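Side-chain contact in long form salivary protein D7L1 (Aedes aegypti, PDB 3DXL), which binds and sequesters host biogenic amines and leukotrienes during mosquito blood feeding, holding the two kinds of ligand in separate pockets: residues A[206-209]-A[210-214]. Sequence-based numbering, arbitrary orientation.
Sequences LDVE and EVKRD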
ATOM      1  N   LEU A 206      -6.175  11.577  -6.671  1.00 15.43           N
ATOM      2  CA  LEU A 206      -5.235  12.033  -5.656  1.00 15.10           C
ATOM      3  C   LEU A 206      -5.693  11.617  -4.259  1.00 14.75           C
ATOM      4  O   LEU A 206      -6.865  11.800  -3.911  1.00 15.57           O
ATOM      5  CB  LEU A 206      -5.105  13.558  -5.709  1.00 15.25           C
ATOM      6  CG  LEU A 206      -4.201  14.204  -4.658  1.00 15.47           C
ATOM      7  CD1 LEU A 206      -2.743  13.839  -4.907  1.00 15.37           C
ATOM      8  CD2 LEU A 206      -4.407  15.708  -4.653  1.00 16.90           C
ATOM      9  N   ASP A 207      -4.773  11.066  -3.465  1.00 14.10           N
ATOM     10  CA  ASP A 207      -5.037  10.809  -2.051  1.00 13.73           C
ATOM     11  C   ASP A 207      -4.183  11.745  -1.204  1.00 13.41           C
ATOM     12  O   ASP A 207      -3.036  11.433  -0.861  1.00 12.61           O
ATOM     13  CB  ASP A 207      -4.779   9.344  -1.691  1.00 14.23           C
ATOM     14  CG  ASP A 207      -5.212   9.003  -0.270  1.00 15.10           C
ATOM     15  OD1 ASP A 207      -5.426   9.922   0.548  1.00 16.84           O
ATOM     16  OD2 ASP A 207      -5.345   7.801   0.024  1.00 18.36           O
ATOM     17  N   VAL A 208      -4.758  12.899  -0.867  1.00 13.53           N
ATOM     18  CA  VAL A 208      -4.041  13.936  -0.131  1.00 14.34           C
ATOM     19  C   VAL A 208      -3.539  13.417   1.217  1.00 13.54           C
ATOM     20  O   VAL A 208      -2.445  13.770   1.659  1.00 12.86           O
ATOM     21  CB  VAL A 208      -4.918  15.207   0.083  1.00 14.99           C
ATOM     22  CG1 VAL A 208      -4.209  16.227   0.966  1.00 16.49           C
ATOM     23  CG2 VAL A 208      -5.289  15.844  -1.241  1.00 17.11           C
ATOM     24  N   GLU A 209      -4.343  12.578   1.871  1.00 13.10           N
ATOM     25  CA  GLU A 209      -3.970  12.064   3.181  1.00 12.84           C
ATOM     26  C   GLU A 209      -2.709  11.198   3.139  1.00 11.51           C
ATOM     27  O   GLU A 209      -1.920  11.222   4.076  1.00 11.70           O
ATOM     28  CB  GLU A 209      -5.137  11.330   3.850  1.00 13.77           C
ATOM     29  CG  GLU A 209      -6.312  12.242   4.242  1.00 16.73           C
ATOM     30  CD  GLU A 209      -5.895  13.445   5.085  1.00 19.46           C
ATOM     31  OE1 GLU A 209      -5.034  13.297   5.980  1.00 22.03           O
ATOM     32  OE2 GLU A 209      -6.448  14.545   4.858  1.00 22.94           O
ATOM     33  N   GLU A 210      -2.516  10.449   2.057  1.00 11.15           N
ATOM     34  CA  GLU A 210      -1.291   9.657   1.935  1.00 11.13           C
ATOM     35  C   GLU A 210      -0.045  10.546   1.796  1.00 10.80           C
ATOM     36  O   GLU A 210       0.987  10.265   2.401  1.00 10.98           O
ATOM     37  CB  GLU A 210      -1.394   8.676   0.773  1.00 10.93           C
ATOM     38  CG  GLU A 210      -0.250   7.645   0.698  1.00 10.32           C
ATOM     39  CD  GLU A 210      -0.252   6.576   1.798  1.00 10.58           C
ATOM     40  OE1 GLU A 210      -1.288   6.355   2.470  1.00 10.68           O
ATOM     41  OE2 GLU A 210       0.804   5.935   1.971  1.00 11.45           O
ATOM     42  N   VAL A 211      -0.160  11.630   1.021  1.00 10.55           N
ATOM     43  CA  VAL A 211       0.962  12.567   0.860  1.00 11.12           C
ATOM     44  C   VAL A 211       1.261  13.226   2.204  1.00 11.29           C
ATOM     45  O   VAL A 211       2.412  13.347   2.621  1.00 11.20           O
ATOM     46  CB  VAL A 211       0.692  13.641  -0.208  1.00 11.60           C
ATOM     47  CG1 VAL A 211       1.971  14.391  -0.512  1.00 12.43           C
ATOM     48  CG2 VAL A 211       0.158  13.015  -1.475  1.00 11.69           C
ATOM     49  N   LYS A 212       0.199  13.618   2.903  1.00 11.34           N
ATOM     50  CA  LYS A 212       0.344  14.231   4.218  1.00 11.61           C
ATOM     51  C   LYS A 212       1.030  13.306   5.211  1.00 10.98           C
ATOM     52  O   LYS A 212       1.853  13.742   6.005  1.00 11.29           O
ATOM     53  CB  LYS A 212      -1.010  14.669   4.777  1.00 11.87           C
ATOM     54  CG  LYS A 212      -1.583  15.894   4.077  1.00 13.83           C
ATOM     55  CD  LYS A 212      -3.036  16.149   4.477  1.00 16.64           C
ATOM     56  CE  LYS A 212      -3.160  16.452   5.956  1.00 18.91           C
ATOM     57  NZ  LYS A 212      -4.576  16.743   6.341  1.00 20.97           N
ATOM     58  N   ARG A 213       0.669  12.018   5.164  1.00 10.94           N
ATOM     59  CA  ARG A 213       1.248  11.012   6.030  1.00 11.30           C
ATOM     60  C   ARG A 213       2.772  11.040   5.911  1.00 10.35           C
ATOM     61  O   ARG A 213       3.483  11.009   6.904  1.00 10.93           O
ATOM     62  CB  ARG A 213       0.702   9.630   5.649  1.00 11.35           C
ATOM     63  CG  ARG A 213       1.103   8.502   6.577  1.00 11.59           C
ATOM     64  CD  ARG A 213       0.550   7.165   6.089  1.00 12.54           C
ATOM     65  NE  ARG A 213       0.427   6.215   7.203  1.00 14.51           N
ATOM     66  CZ  ARG A 213       1.414   5.454   7.661  1.00 14.25           C
ATOM     67  NH1 ARG A 213       2.613   5.492   7.090  1.00 14.47           N
ATOM     68  NH2 ARG A 213       1.210   4.635   8.683  1.00 13.35           N
ATOM     69  N   ASP A 214       3.257  11.086   4.674  1.00 10.40           N
ATOM     70  CA  ASP A 214       4.698  11.080   4.431  1.00 10.11           C
ATOM     71  C   ASP A 214       5.403  12.379   4.845  1.00 10.08           C
ATOM     72  O   ASP A 214       6.538  12.341   5.303  1.00 10.53           O
ATOM     73  CB  ASP A 214       4.992  10.736   2.978  1.00 10.07           C
ATOM     74  CG  ASP A 214       4.820   9.252   2.688  1.00 10.13           C
ATOM     75  OD1 ASP A 214       4.683   8.447   3.646  1.00 10.34           O
ATOM     76  OD2 ASP A 214       4.828   8.894   1.489  1.00  9.52           O
TER
HETATM   77  O   HOH W   1      -4.691  14.728   8.437  1.00 40.54           O
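Asp207 is the N-cap of helix 208-217 in the C-terminal PBP/GOBP family region, and its side chain reaches forward to Glu210. The capping bond from Glu210 N to Asp207 OD1 is weak, at 3.3 Å. CG of Asp207 lies anti to the backbone N (chi1 -173°), which brings OD1 to the backbone N-H of Glu210. Glu210 N also makes a weak bond to Asp207 O, and Val211 N reaches that same oxygen weakly at 3.4 Å. Regular helical bonds follow: Lys212 N to Val208 O and Arg213 N to Glu209 O, both 2.9 Å.

The side chains of Glu209 and Lys212 run alongside each other, pointing the same way, in a salt bridge. Lys212 NZ meets Glu209 OE2 on its syn side at 3.2 Å, 16° out of the carboxylate plane. The stronger partner of this ammonium group lies outside the turn: Lys212 NZ also forms a salt bridge with Glu226 of helix 223-234. The carboxylate of Glu210 pairs with Arg15 and Arg267, while Arg213 pairs with Asp19 and Glu18. CD of Lys212 packs on Val208 CG1 at 3.7 Å. A water donates to Glu209 OE1 and accepts from Lys212 NZ, 2.9 Å from each atom.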